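PDB 6XSX: ZmpA Glycopeptidase, which probably cleaves the peptide backbone of glycoproteins as an M60-family metalloprotease, of which this chain is the catalytic module. Local coordinates for residues P146-G151 with E208-S213; E156-D161 with K204-T209; E163-L168 with V190-A195; F179-D184 with N197-N202; D214-E219 with L271-G276. All coordinates share one frame; numbering follows the deposited sequence.

Interaction 1 (P146-G151 with E208-S213)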
# COMPACT_ATOMS: atom_id res chain seq x y z
N PRO A 146 -24.39 5.55 -13.50
CA PRO A 146 -24.50 5.63 -12.04
C PRO A 146 -23.16 5.82 -11.34
O PRO A 146 -22.16 5.17 -11.65
CB PRO A 146 -25.12 4.29 -11.63
CG PRO A 146 -24.78 3.35 -12.77
CD PRO A 146 -24.63 4.20 -14.02
N ASN A 147 -23.16 6.75 -10.39
CA ASN A 147 -21.95 7.16 -9.70
C ASN A 147 -22.37 7.72 -8.34
O ASN A 147 -23.44 8.29 -8.22
CB ASN A 147 -21.17 8.21 -10.50
CG ASN A 147 -21.94 9.50 -10.67
OD1 ASN A 147 -22.81 9.60 -11.55
ND2 ASN A 147 -21.68 10.47 -9.82
N TYR A 148 -21.51 7.53 -7.33
CA TYR A 148 -21.72 8.13 -6.03
C TYR A 148 -20.61 9.14 -5.77
O TYR A 148 -19.43 8.81 -5.91
CB TYR A 148 -21.71 7.06 -4.94
CG TYR A 148 -21.78 7.60 -3.53
CD1 TYR A 148 -22.99 7.72 -2.87
CD2 TYR A 148 -20.62 8.00 -2.86
CE1 TYR A 148 -23.06 8.21 -1.57
CE2 TYR A 148 -20.67 8.48 -1.57
CZ TYR A 148 -21.89 8.60 -0.93
OH TYR A 148 -21.95 9.09 0.35
N ILE A 149 -21.00 10.36 -5.39
CA ILE A 149 -20.03 11.39 -5.05
C ILE A 149 -20.22 11.76 -3.58
O ILE A 149 -21.26 12.30 -3.21
CB ILE A 149 -20.14 12.62 -5.97
CG1 ILE A 149 -19.99 12.23 -7.45
CG2 ILE A 149 -19.12 13.66 -5.55
CD1 ILE A 149 -20.27 13.35 -8.44
N LYS A 150 -19.19 11.46 -2.78
CA LYS A 150 -19.23 11.72 -1.36
C LYS A 150 -19.45 13.22 -1.16
O LYS A 150 -18.79 14.03 -1.80
CB LYS A 150 -17.96 11.20 -0.69
CG LYS A 150 -17.69 11.70 0.73
CD LYS A 150 -16.49 11.01 1.36
CE LYS A 150 -16.16 11.51 2.76
NZ LYS A 150 -15.10 10.68 3.39
N GLY A 151 -20.42 13.54 -0.30
CA GLY A 151 -20.72 14.92 0.05
C GLY A 151 -21.84 15.49 -0.81
O GLY A 151 -22.31 16.59 -0.57
N GLU A 208 -20.31 3.83 2.01
CA GLU A 208 -19.32 3.13 2.81
C GLU A 208 -18.06 2.84 1.99
O GLU A 208 -16.94 2.88 2.52
CB GLU A 208 -19.92 1.84 3.36
CG GLU A 208 -18.94 1.04 4.19
CD GLU A 208 -19.51 -0.24 4.77
OE1 GLU A 208 -20.24 -0.95 4.04
OE2 GLU A 208 -19.21 -0.53 5.95
N THR A 209 -18.24 2.55 0.70
CA THR A 209 -17.11 2.37 -0.19
C THR A 209 -16.25 3.62 -0.18
O THR A 209 -15.03 3.53 -0.13
CB THR A 209 -17.56 2.07 -1.64
OG1 THR A 209 -18.26 0.83 -1.60
CG2 THR A 209 -16.38 1.96 -2.58
N ALA A 210 -16.91 4.79 -0.20
CA ALA A 210 -16.22 6.06 -0.32
C ALA A 210 -15.50 6.38 0.99
O ALA A 210 -14.35 6.82 0.98
CB ALA A 210 -17.21 7.15 -0.67
N ASN A 211 -16.20 6.17 2.11
CA ASN A 211 -15.66 6.55 3.41
C ASN A 211 -14.43 5.70 3.73
O ASN A 211 -13.43 6.21 4.25
CB ASN A 211 -16.72 6.50 4.51
CG ASN A 211 -17.60 7.74 4.52
OD1 ASN A 211 -17.20 8.80 4.04
ND2 ASN A 211 -18.80 7.62 5.07
N LYS A 212 -14.50 4.42 3.37
CA LYS A 212 -13.43 3.49 3.68
C LYS A 212 -12.21 3.79 2.80
O LYS A 212 -11.08 3.69 3.27
CB LYS A 212 -13.93 2.05 3.57
CG LYS A 212 -14.83 1.61 4.72
CD LYS A 212 -15.11 0.13 4.73
CE LYS A 212 -15.78 -0.32 6.02
NZ LYS A 212 -15.93 -1.79 6.06
N SER A 213 -12.47 4.16 1.54
CA SER A 213 -11.40 4.51 0.62
C SER A 213 -10.59 5.68 1.19
O SER A 213 -9.37 5.67 1.14
CB SER A 213 -11.94 4.85 -0.75
OG SER A 213 -12.61 3.74 -1.33
O HOH W 1 -19.49 8.66 1.73
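Y148 near the end of strand 143-149 and K150 just past it meet A210 and N211 on helix 206-224, where the helix lies against the mixed sheet of the M60 peptidase domain. The apolar part centres on A210: its CB lies 3.8 Å from Y148 CE2, approaching the ring obliquely, and 4.1 Å from K150 CB. A small alanine lets the helix come close to the strand at this point. Hydrogen bonding takes over further out. The lysine chain, with CG anti to the backbone N (chi1 165°) and extended from there on, runs past A210 and crosses the N211 side chain at about a right angle. Its NZ donates to N211 OD1 over 2.9 Å, within the carbonyl plane and with a C=O...N angle of 152°. A water 2.9 Å from Y148 OH also donates weakly to N211 OD1, at 3.3 Å, and so links the tyrosine hydroxyl to the same oxygen. The ionic part is a salt bridge from K150 NZ to D214 OD2, one helical turn after A210. Lysine suits the end of the strand: hydrogen bond and salt bridge together tie it to helix 206-224, and the D214 carboxylate probably favours its charged form.

Interaction 2 (E156-D161 with K204-T209)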
# COMPACT_ATOMS: atom_id res chain seq x y z
N GLU A 156 -29.78 5.84 -1.24
CA GLU A 156 -31.05 5.40 -1.79
C GLU A 156 -31.15 5.78 -3.27
O GLU A 156 -31.48 4.94 -4.10
CB GLU A 156 -32.24 5.96 -0.99
CG GLU A 156 -33.58 5.66 -1.65
CD GLU A 156 -34.81 6.12 -0.89
OE1 GLU A 156 -34.65 6.85 0.11
OE2 GLU A 156 -35.93 5.75 -1.31
N GLU A 157 -30.87 7.04 -3.59
CA GLU A 157 -30.95 7.50 -4.97
C GLU A 157 -29.99 6.72 -5.87
O GLU A 157 -30.34 6.34 -6.99
CB GLU A 157 -30.59 8.97 -5.08
CG GLU A 157 -31.77 9.90 -4.97
CD GLU A 157 -31.38 11.34 -5.25
OE1 GLU A 157 -30.63 11.57 -6.23
OE2 GLU A 157 -31.83 12.22 -4.48
N VAL A 158 -28.76 6.52 -5.39
CA VAL A 158 -27.73 6.01 -6.30
C VAL A 158 -28.03 4.54 -6.59
O VAL A 158 -27.84 4.07 -7.71
CB VAL A 158 -26.30 6.25 -5.76
CG1 VAL A 158 -25.26 5.47 -6.54
CG2 VAL A 158 -25.95 7.73 -5.76
N MET A 159 -28.54 3.84 -5.57
CA MET A 159 -29.00 2.46 -5.74
C MET A 159 -30.14 2.39 -6.76
O MET A 159 -30.18 1.46 -7.56
CB MET A 159 -29.39 1.81 -4.41
CG MET A 159 -28.20 1.61 -3.48
SD MET A 159 -26.91 0.48 -4.13
CE MET A 159 -26.03 1.58 -5.23
N ASN A 160 -31.03 3.40 -6.74
CA ASN A 160 -32.08 3.52 -7.74
C ASN A 160 -31.47 3.76 -9.12
O ASN A 160 -31.90 3.14 -10.09
CB ASN A 160 -33.07 4.64 -7.41
CG ASN A 160 -34.06 4.26 -6.33
OD1 ASN A 160 -34.27 3.08 -6.05
ND2 ASN A 160 -34.68 5.26 -5.73
N ASP A 161 -30.48 4.66 -9.19
CA ASP A 161 -29.74 4.92 -10.42
C ASP A 161 -29.16 3.62 -10.97
O ASP A 161 -29.20 3.39 -12.17
CB ASP A 161 -28.63 5.97 -10.22
CG ASP A 161 -29.15 7.35 -9.83
OD1 ASP A 161 -30.29 7.65 -10.17
OD2 ASP A 161 -28.39 8.10 -9.16
N LYS A 204 -24.79 -3.62 1.71
CA LYS A 204 -23.86 -2.52 1.86
C LYS A 204 -24.23 -1.42 0.88
O LYS A 204 -24.99 -1.66 -0.05
CB LYS A 204 -22.43 -3.01 1.63
CG LYS A 204 -21.84 -3.80 2.79
CD LYS A 204 -20.45 -4.31 2.51
CE LYS A 204 -19.88 -5.10 3.67
NZ LYS A 204 -20.00 -4.34 4.93
N LEU A 205 -23.71 -0.22 1.13
CA LEU A 205 -24.06 0.95 0.34
C LEU A 205 -22.78 1.66 -0.13
O LEU A 205 -21.73 1.57 0.50
CB LEU A 205 -24.96 1.87 1.18
CG LEU A 205 -26.29 1.27 1.64
CD1 LEU A 205 -26.84 1.99 2.86
CD2 LEU A 205 -27.33 1.27 0.52
N PRO A 206 -22.83 2.36 -1.29
CA PRO A 206 -21.66 3.05 -1.83
C PRO A 206 -21.05 4.10 -0.90
O PRO A 206 -19.85 4.35 -0.97
CB PRO A 206 -22.14 3.72 -3.13
CG PRO A 206 -23.65 3.63 -3.10
CD PRO A 206 -24.01 2.48 -2.17
N SER A 207 -21.87 4.72 -0.04
CA SER A 207 -21.35 5.72 0.87
C SER A 207 -20.22 5.14 1.72
O SER A 207 -19.27 5.85 2.08
CB SER A 207 -22.43 6.31 1.74
OG SER A 207 -23.00 5.29 2.55
N GLU A 208 -20.31 3.83 2.01
CA GLU A 208 -19.32 3.13 2.81
C GLU A 208 -18.06 2.84 1.99
O GLU A 208 -16.94 2.88 2.52
CB GLU A 208 -19.92 1.84 3.36
CG GLU A 208 -18.94 1.04 4.19
CD GLU A 208 -19.51 -0.24 4.77
OE1 GLU A 208 -20.24 -0.95 4.04
OE2 GLU A 208 -19.21 -0.53 5.95
N THR A 209 -18.24 2.55 0.70
CA THR A 209 -17.11 2.37 -0.19
C THR A 209 -16.25 3.62 -0.18
O THR A 209 -15.03 3.53 -0.13
CB THR A 209 -17.56 2.07 -1.64
OG1 THR A 209 -18.26 0.83 -1.60
CG2 THR A 209 -16.38 1.96 -2.58
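M159 and V158, on the helix of a beta-alpha-beta crossover between parallel strands 143-149 and 179-182, pack against P206 and L205, where the chain enters helix 206-224. The contact is wholly apolar. Its tight side is built on P206, whose compact ring suits the first turn of a helix, where its missing N-H costs no backbone bond. The end of M159 reaches the CG-CD side of the P206 ring. The methionine chain bends at chi2 (-62°) and again at chi3 (80°), which brings the methyl up to the ring. V158 approaches the same ring more distantly, its CG1 4.2 Å from P206 CG, and V158 and P206 both rest on Y148 and F179 of the sheet. The looser side faces solvent. There exposed L205 crosses the root of the methionine, with CD2 4.1 Å from M159 CG; the flexible methionine can touch the ring with its end and the leucine with its CG. M159 CE sits 3.8 Å from both P206 CD and P206 CG, with SD 4.0 Å from P206 CD.

Interaction 3 (E163-L168 with V190-A195)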
# COMPACT_ATOMS: atom_id res chain seq x y z
N GLU A 163 -30.16 0.46 -10.41
CA GLU A 163 -31.24 -0.39 -10.88
C GLU A 163 -31.66 0.06 -12.28
O GLU A 163 -31.82 -0.77 -13.17
CB GLU A 163 -32.42 -0.42 -9.91
CG GLU A 163 -32.14 -1.15 -8.60
CD GLU A 163 -32.22 -2.67 -8.62
OE1 GLU A 163 -32.43 -3.24 -9.71
OE2 GLU A 163 -32.06 -3.29 -7.54
N GLU A 164 -31.80 1.37 -12.49
CA GLU A 164 -32.30 1.88 -13.75
C GLU A 164 -31.29 1.63 -14.87
O GLU A 164 -31.68 1.31 -15.99
CB GLU A 164 -32.58 3.38 -13.66
CG GLU A 164 -33.59 3.75 -12.60
CD GLU A 164 -34.88 4.27 -13.20
OE1 GLU A 164 -35.55 3.49 -13.92
OE2 GLU A 164 -35.18 5.46 -12.98
N TYR A 165 -30.00 1.78 -14.54
CA TYR A 165 -28.96 1.75 -15.56
C TYR A 165 -28.67 0.32 -16.00
O TYR A 165 -28.41 0.08 -17.18
CB TYR A 165 -27.68 2.46 -15.09
CG TYR A 165 -26.63 2.62 -16.17
CD1 TYR A 165 -26.66 3.70 -17.05
CD2 TYR A 165 -25.61 1.69 -16.31
CE1 TYR A 165 -25.71 3.85 -18.05
CE2 TYR A 165 -24.64 1.84 -17.29
CZ TYR A 165 -24.69 2.92 -18.16
OH TYR A 165 -23.74 3.05 -19.13
N VAL A 166 -28.71 -0.61 -15.05
CA VAL A 166 -28.54 -2.02 -15.37
C VAL A 166 -29.66 -2.45 -16.34
O VAL A 166 -29.41 -3.18 -17.30
CB VAL A 166 -28.46 -2.89 -14.10
CG1 VAL A 166 -28.51 -4.38 -14.42
CG2 VAL A 166 -27.22 -2.55 -13.28
N ASP A 167 -30.87 -1.92 -16.12
CA ASP A 167 -31.97 -2.22 -17.04
C ASP A 167 -31.65 -1.65 -18.42
O ASP A 167 -31.83 -2.33 -19.43
CB ASP A 167 -33.33 -1.73 -16.54
CG ASP A 167 -34.45 -2.10 -17.50
OD1 ASP A 167 -34.86 -1.24 -18.29
OD2 ASP A 167 -34.89 -3.27 -17.47
N LEU A 168 -31.15 -0.41 -18.44
CA LEU A 168 -30.87 0.29 -19.69
C LEU A 168 -29.78 -0.46 -20.46
O LEU A 168 -29.88 -0.59 -21.67
CB LEU A 168 -30.51 1.75 -19.40
CG LEU A 168 -30.24 2.62 -20.63
CD1 LEU A 168 -31.49 2.79 -21.48
CD2 LEU A 168 -29.68 3.99 -20.23
N VAL A 190 -15.76 0.19 -11.26
CA VAL A 190 -16.16 -1.19 -11.46
C VAL A 190 -17.31 -1.23 -12.47
O VAL A 190 -17.69 -0.18 -13.00
CB VAL A 190 -16.62 -1.85 -10.13
CG1 VAL A 190 -15.48 -2.06 -9.15
CG2 VAL A 190 -17.76 -1.07 -9.49
N THR A 191 -17.87 -2.42 -12.72
CA THR A 191 -19.05 -2.52 -13.58
C THR A 191 -20.31 -2.23 -12.76
O THR A 191 -20.35 -2.50 -11.55
CB THR A 191 -19.23 -3.89 -14.24
OG1 THR A 191 -19.51 -4.90 -13.26
CG2 THR A 191 -18.07 -4.32 -15.11
N ALA A 192 -21.35 -1.74 -13.44
CA ALA A 192 -22.64 -1.46 -12.82
C ALA A 192 -23.33 -2.76 -12.38
O ALA A 192 -23.93 -2.81 -11.31
CB ALA A 192 -23.51 -0.66 -13.76
N THR A 193 -23.23 -3.79 -13.23
CA THR A 193 -23.91 -5.06 -13.00
C THR A 193 -23.36 -5.73 -11.74
O THR A 193 -24.12 -6.24 -10.92
CB THR A 193 -23.84 -5.97 -14.24
OG1 THR A 193 -22.46 -6.12 -14.56
CG2 THR A 193 -24.57 -5.39 -15.44
N TYR A 194 -22.03 -5.70 -11.59
CA TYR A 194 -21.40 -6.27 -10.41
C TYR A 194 -21.71 -5.43 -9.17
O TYR A 194 -22.08 -5.97 -8.13
CB TYR A 194 -19.89 -6.44 -10.62
CG TYR A 194 -19.22 -7.18 -9.50
CD1 TYR A 194 -19.03 -6.59 -8.26
CD2 TYR A 194 -18.78 -8.49 -9.66
CE1 TYR A 194 -18.43 -7.26 -7.21
CE2 TYR A 194 -18.16 -9.17 -8.63
CZ TYR A 194 -17.99 -8.56 -7.40
OH TYR A 194 -17.39 -9.23 -6.37
N ALA A 195 -21.56 -4.10 -9.29
CA ALA A 195 -21.79 -3.20 -8.17
C ALA A 195 -23.19 -3.42 -7.59
O ALA A 195 -23.35 -3.49 -6.38
CB ALA A 195 -21.59 -1.77 -8.59
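Two helices of the alpha/beta peptidase domain, 155-171 and 192-202, come together where V166 and Y165 of the first meet A192 and T193 in the first turn of the second. V166 does most of the touching. Its CG2 lies 3.8 Å from A192 O and 4.2 Å from A192 CB, while its other branch, CG1, crosses toward T193 CG2 at 4.2 Å. With CG1 anti to the backbone N (chi1 171°), the valine turns both methyls to this neighbour. The small A192 is consistent with the close approach of the backbones here, where V166 CA and T193 CA are 6.0 Å apart. The second helix follows strand 186-190 directly and opens with an N-cap: T191 OG1 accepts from Y194 N over 3.1 Å, satisfying an amide of the first turn. Y165 comes in from the flank, its CD2 4.1 Å from A192 CB and its ring oblique to that methyl, while its hydroxyl is hydrogen-bonded to P176 O. T193 divides its branches, giving the methyl to V166 and the hydroxyl to a hydrogen bond with D177.

Interaction 4 (F179-D184 with N197-N202)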
# COMPACT_ATOMS: atom_id res chain seq x y z
N PHE A 179 -19.88 1.58 -12.94
CA PHE A 179 -20.29 2.34 -11.76
C PHE A 179 -19.06 2.91 -11.07
O PHE A 179 -18.08 2.19 -10.84
CB PHE A 179 -21.08 1.44 -10.80
CG PHE A 179 -21.42 2.09 -9.49
CD1 PHE A 179 -22.44 3.04 -9.40
CD2 PHE A 179 -20.72 1.78 -8.33
CE1 PHE A 179 -22.74 3.65 -8.19
CE2 PHE A 179 -21.02 2.39 -7.12
CZ PHE A 179 -22.04 3.32 -7.05
N ASP A 180 -19.11 4.21 -10.73
CA ASP A 180 -17.98 4.87 -10.09
C ASP A 180 -18.36 5.34 -8.69
O ASP A 180 -19.44 5.89 -8.50
CB ASP A 180 -17.48 6.09 -10.88
CG ASP A 180 -16.61 5.75 -12.09
OD1 ASP A 180 -16.07 4.64 -12.14
OD2 ASP A 180 -16.46 6.63 -12.97
N VAL A 181 -17.43 5.17 -7.73
CA VAL A 181 -17.51 5.83 -6.44
C VAL A 181 -16.38 6.85 -6.32
O VAL A 181 -15.21 6.47 -6.35
CB VAL A 181 -17.42 4.83 -5.26
CG1 VAL A 181 -17.65 5.53 -3.92
CG2 VAL A 181 -18.36 3.65 -5.43
N PHE A 182 -16.76 8.12 -6.18
CA PHE A 182 -15.83 9.20 -5.88
C PHE A 182 -15.89 9.53 -4.39
O PHE A 182 -16.94 9.89 -3.87
CB PHE A 182 -16.19 10.47 -6.66
CG PHE A 182 -16.22 10.28 -8.15
CD1 PHE A 182 -15.13 10.64 -8.93
CD2 PHE A 182 -17.32 9.71 -8.78
CE1 PHE A 182 -15.15 10.44 -10.30
CE2 PHE A 182 -17.35 9.53 -10.15
CZ PHE A 182 -16.26 9.89 -10.91
N SER A 183 -14.74 9.39 -3.73
CA SER A 183 -14.58 9.81 -2.35
C SER A 183 -13.90 11.18 -2.35
O SER A 183 -13.81 11.80 -3.40
CB SER A 183 -13.81 8.78 -1.56
OG SER A 183 -12.46 8.72 -1.99
N ASP A 184 -13.42 11.64 -1.19
CA ASP A 184 -12.66 12.88 -1.18
C ASP A 184 -11.38 12.71 -1.98
O ASP A 184 -10.99 13.60 -2.74
CB ASP A 184 -12.41 13.42 0.24
CG ASP A 184 -13.69 13.87 0.94
OD1 ASP A 184 -14.66 14.24 0.24
OD2 ASP A 184 -13.71 13.83 2.18
N ASN A 197 -25.28 -5.99 -7.77
CA ASN A 197 -25.36 -7.32 -7.17
C ASN A 197 -24.64 -7.34 -5.82
O ASN A 197 -25.16 -7.90 -4.86
CB ASN A 197 -24.78 -8.39 -8.09
CG ASN A 197 -25.76 -8.92 -9.12
OD1 ASN A 197 -26.95 -8.61 -9.09
ND2 ASN A 197 -25.25 -9.72 -10.06
N TRP A 198 -23.46 -6.73 -5.76
CA TRP A 198 -22.60 -6.82 -4.59
C TRP A 198 -23.19 -6.05 -3.40
O TRP A 198 -23.24 -6.57 -2.29
CB TRP A 198 -21.17 -6.38 -4.91
CG TRP A 198 -20.20 -6.62 -3.79
CD1 TRP A 198 -19.44 -7.73 -3.61
CD2 TRP A 198 -19.89 -5.73 -2.69
NE1 TRP A 198 -18.67 -7.60 -2.49
CE2 TRP A 198 -18.92 -6.38 -1.90
CE3 TRP A 198 -20.32 -4.45 -2.31
CZ2 TRP A 198 -18.38 -5.80 -0.75
CZ3 TRP A 198 -19.77 -3.87 -1.19
CH2 TRP A 198 -18.82 -4.54 -0.41
N TYR A 199 -23.65 -4.82 -3.65
CA TYR A 199 -24.27 -4.02 -2.61
C TYR A 199 -25.51 -4.74 -2.06
O TYR A 199 -25.67 -4.83 -0.84
CB TYR A 199 -24.58 -2.60 -3.11
CG TYR A 199 -23.37 -1.70 -3.28
CD1 TYR A 199 -22.52 -1.41 -2.21
CD2 TYR A 199 -23.07 -1.13 -4.51
CE1 TYR A 199 -21.41 -0.59 -2.36
CE2 TYR A 199 -21.96 -0.31 -4.67
CZ TYR A 199 -21.13 -0.04 -3.60
OH TYR A 199 -20.04 0.77 -3.77
N LYS A 200 -26.36 -5.26 -2.95
CA LYS A 200 -27.60 -5.90 -2.54
C LYS A 200 -27.31 -7.18 -1.76
O LYS A 200 -27.84 -7.33 -0.65
CB LYS A 200 -28.55 -6.10 -3.73
CG LYS A 200 -29.16 -4.81 -4.27
CD LYS A 200 -30.40 -5.02 -5.11
CE LYS A 200 -30.19 -6.02 -6.23
NZ LYS A 200 -31.20 -5.84 -7.30
N ASN A 201 -26.46 -8.07 -2.30
CA ASN A 201 -26.19 -9.36 -1.68
C ASN A 201 -25.46 -9.22 -0.35
O ASN A 201 -25.50 -10.14 0.47
CB ASN A 201 -25.38 -10.30 -2.58
CG ASN A 201 -26.09 -10.66 -3.87
OD1 ASN A 201 -27.31 -10.51 -3.99
ND2 ASN A 201 -25.34 -11.11 -4.86
N ASN A 202 -24.79 -8.08 -0.13
CA ASN A 202 -23.92 -7.90 1.02
C ASN A 202 -24.52 -6.91 2.01
O ASN A 202 -23.93 -6.66 3.06
CB ASN A 202 -22.50 -7.50 0.60
CG ASN A 202 -21.70 -8.66 0.05
OD1 ASN A 202 -21.35 -9.57 0.79
ND2 ASN A 202 -21.42 -8.65 -1.24
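Y199 reaches from helix 192-202 to F179 and V181 on strand 179-182, bridging backbones whose nearest CA atoms, those of F179 and Y199, are 11.8 Å apart. Its CB points toward the strand, and CG stands anti to the carbonyl carbon (chi1 -73°), which sends the ring out from the helix. Along one flank, CD1 lies at the edge of the W198 ring, in its plane. On the other, CE2 meets F179 CE2 at 3.8 Å; the phenylalanine atom approaches the tyrosine at its ring edge, and the two side chains cross at about a right angle. At the tip, Y199 OH lies 3.7 Å from V181 CG2 and 3.8 Å from F179 CE2, yet the buried hydroxyl is satisfied by a hydrogen bond with T209 OG1. Tyrosine therefore suits the place: a long flat body for an apolar interior, and a polar end that can bond to T209 OG1. Around it gather M159 of helix 155-171, P206 of helix 206-224 and L271 of helix 267-272, with strand 179-182 at the tip of the ring.

Interaction 5 (D214-E219 with L271-G276). With EDO (1,2-ethanediol), chain H.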
# COMPACT_ATOMS: atom_id res chain seq x y z
N ASP A 214 -11.30 6.67 1.73
CA ASP A 214 -10.67 7.86 2.30
C ASP A 214 -9.82 7.48 3.50
O ASP A 214 -8.72 8.00 3.67
CB ASP A 214 -11.70 8.97 2.60
CG ASP A 214 -12.12 9.72 1.35
OD1 ASP A 214 -11.38 9.66 0.35
OD2 ASP A 214 -13.20 10.35 1.38
N GLU A 215 -10.33 6.56 4.33
CA GLU A 215 -9.62 6.10 5.51
C GLU A 215 -8.31 5.43 5.09
O GLU A 215 -7.32 5.54 5.81
CB GLU A 215 -10.47 5.14 6.34
CG GLU A 215 -11.57 5.81 7.16
CD GLU A 215 -11.10 6.81 8.21
OE1 GLU A 215 -9.90 6.82 8.54
OE2 GLU A 215 -11.94 7.58 8.71
N VAL A 216 -8.31 4.72 3.95
CA VAL A 216 -7.11 4.03 3.50
C VAL A 216 -6.03 5.06 3.14
O VAL A 216 -4.88 4.90 3.54
CB VAL A 216 -7.38 3.04 2.35
CG1 VAL A 216 -6.10 2.55 1.69
CG2 VAL A 216 -8.21 1.86 2.81
N ILE A 217 -6.42 6.12 2.40
CA ILE A 217 -5.47 7.13 1.96
C ILE A 217 -4.93 7.90 3.17
O ILE A 217 -3.73 8.18 3.24
CB ILE A 217 -6.09 8.08 0.90
CG1 ILE A 217 -6.48 7.32 -0.38
CG2 ILE A 217 -5.15 9.24 0.59
CD1 ILE A 217 -5.31 6.73 -1.13
N LYS A 218 -5.81 8.23 4.12
CA LYS A 218 -5.42 8.89 5.35
C LYS A 218 -4.35 8.07 6.07
O LYS A 218 -3.26 8.56 6.35
CB LYS A 218 -6.65 9.13 6.24
CG LYS A 218 -6.46 10.17 7.34
CD LYS A 218 -7.76 10.50 8.06
CE LYS A 218 -7.55 11.08 9.44
NZ LYS A 218 -8.61 10.63 10.36
N GLU A 219 -4.66 6.80 6.36
CA GLU A 219 -3.76 5.92 7.08
C GLU A 219 -2.44 5.79 6.31
O GLU A 219 -1.37 5.88 6.90
CB GLU A 219 -4.45 4.58 7.39
CG GLU A 219 -3.61 3.59 8.19
CD GLU A 219 -3.00 4.13 9.47
OE1 GLU A 219 -3.60 5.03 10.08
OE2 GLU A 219 -1.91 3.67 9.84
N LEU A 271 -14.92 -2.72 -3.93
CA LEU A 271 -16.09 -2.06 -3.36
C LEU A 271 -16.07 -2.16 -1.84
O LEU A 271 -16.51 -1.24 -1.15
CB LEU A 271 -17.35 -2.68 -3.96
CG LEU A 271 -17.61 -2.33 -5.43
CD1 LEU A 271 -18.77 -3.14 -6.00
CD2 LEU A 271 -17.89 -0.84 -5.60
N GLY A 272 -15.56 -3.29 -1.34
CA GLY A 272 -15.39 -3.51 0.09
C GLY A 272 -14.18 -2.79 0.67
O GLY A 272 -14.03 -2.71 1.88
N VAL A 273 -13.32 -2.23 -0.20
CA VAL A 273 -12.11 -1.56 0.22
C VAL A 273 -11.23 -2.53 1.02
O VAL A 273 -10.78 -2.24 2.13
CB VAL A 273 -12.41 -0.25 0.98
CG1 VAL A 273 -11.15 0.58 1.16
CG2 VAL A 273 -13.47 0.58 0.27
N ASP A 274 -10.97 -3.69 0.40
CA ASP A 274 -10.05 -4.70 0.88
C ASP A 274 -8.70 -4.06 1.18
O ASP A 274 -8.17 -3.36 0.33
CB ASP A 274 -9.90 -5.78 -0.19
CG ASP A 274 -9.06 -6.98 0.21
OD1 ASP A 274 -7.83 -6.81 0.38
OD2 ASP A 274 -9.62 -8.08 0.32
N THR A 275 -8.13 -4.31 2.37
CA THR A 275 -6.79 -3.83 2.66
C THR A 275 -5.81 -4.99 2.83
O THR A 275 -4.79 -4.85 3.52
CB THR A 275 -6.73 -2.89 3.87
OG1 THR A 275 -7.31 -3.55 5.00
CG2 THR A 275 -7.41 -1.56 3.64
N GLY A 276 -6.13 -6.14 2.22
CA GLY A 276 -5.23 -7.28 2.21
C GLY A 276 -4.05 -7.05 1.27
O GLY A 276 -3.98 -6.01 0.60
C1 EDO H . -7.77 -0.61 -1.20
O1 EDO H . -8.97 -1.33 -1.47
C2 EDO H . -7.39 0.50 -2.14
O2 EDO H . -7.33 0.15 -3.52
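Opposite V216 on helix 206-224, the chain leaves helix 267-272 through a Schellman motif, with V273 in the left-handed helical conformation (phi 59°, psi 53°) as the first residue outside it, and then runs past, where T275 CA lies 7.9 Å from V216 CA. That conformation is uncommon for a beta-branched residue, but it turns the V273 side chain toward the neighbouring helix. One methyl carries the contact: V216 CG2 lies 3.6 Å from V273 CG1 and 3.6 Å from T275 CG2, and both partners slide past V216 in the opposite direction. With CG1 anti to the backbone N (chi1 168°), V216 has CG2 anti to the carbonyl carbon, where it meets both. T275 suits a mixed setting, since its methyl packs here while OG1 is hydrogen-bonded to K310. Between V273 and T275, D274 points away from helix 206-224, and its OD1 accepts from G276 N over 2.6 Å, from above the carboxylate plane, forming an Asx turn; glycine fits at 276, where the carboxylate crowds the position a CB would take. A 1,2-ethanediol, probably from the crystallisation liquor, donates from O1 to D274 O at 2.8 Å and is also hydrogen-bonded to S242. G276 is the N-cap of helix 277-286, which carries an HExxH sequence, consistent with a metal-binding helix although no metal is bound to it here. M280 and M283 of that helix and F306 of helix 301-309 also pack on V216.

In the fold
Interactions 2, 1 and 5 follow helix 206-224 in that order, against helix 155-171, the end of strand 143-149 and the turn after helix 267-272. Interactions 2 and 3 share helix 155-171, and 3 and 4 share helix 192-202. Interaction 4 is the fully buried one, aromatic and aliphatic; 1, 2 and 3 are partly buried, and 5 lies at the surface although nearest the centre of the chain. A direct hydrogen bond between the paired segments occurs in interaction 1 alone, at the end of an inner strand. Further bonds connect the contacts: T209 of interactions 1 and 2 is also hydrogen-bonded to L271 O of interaction 5, and E163 of interaction 3 forms a salt bridge with K200 of interaction 4.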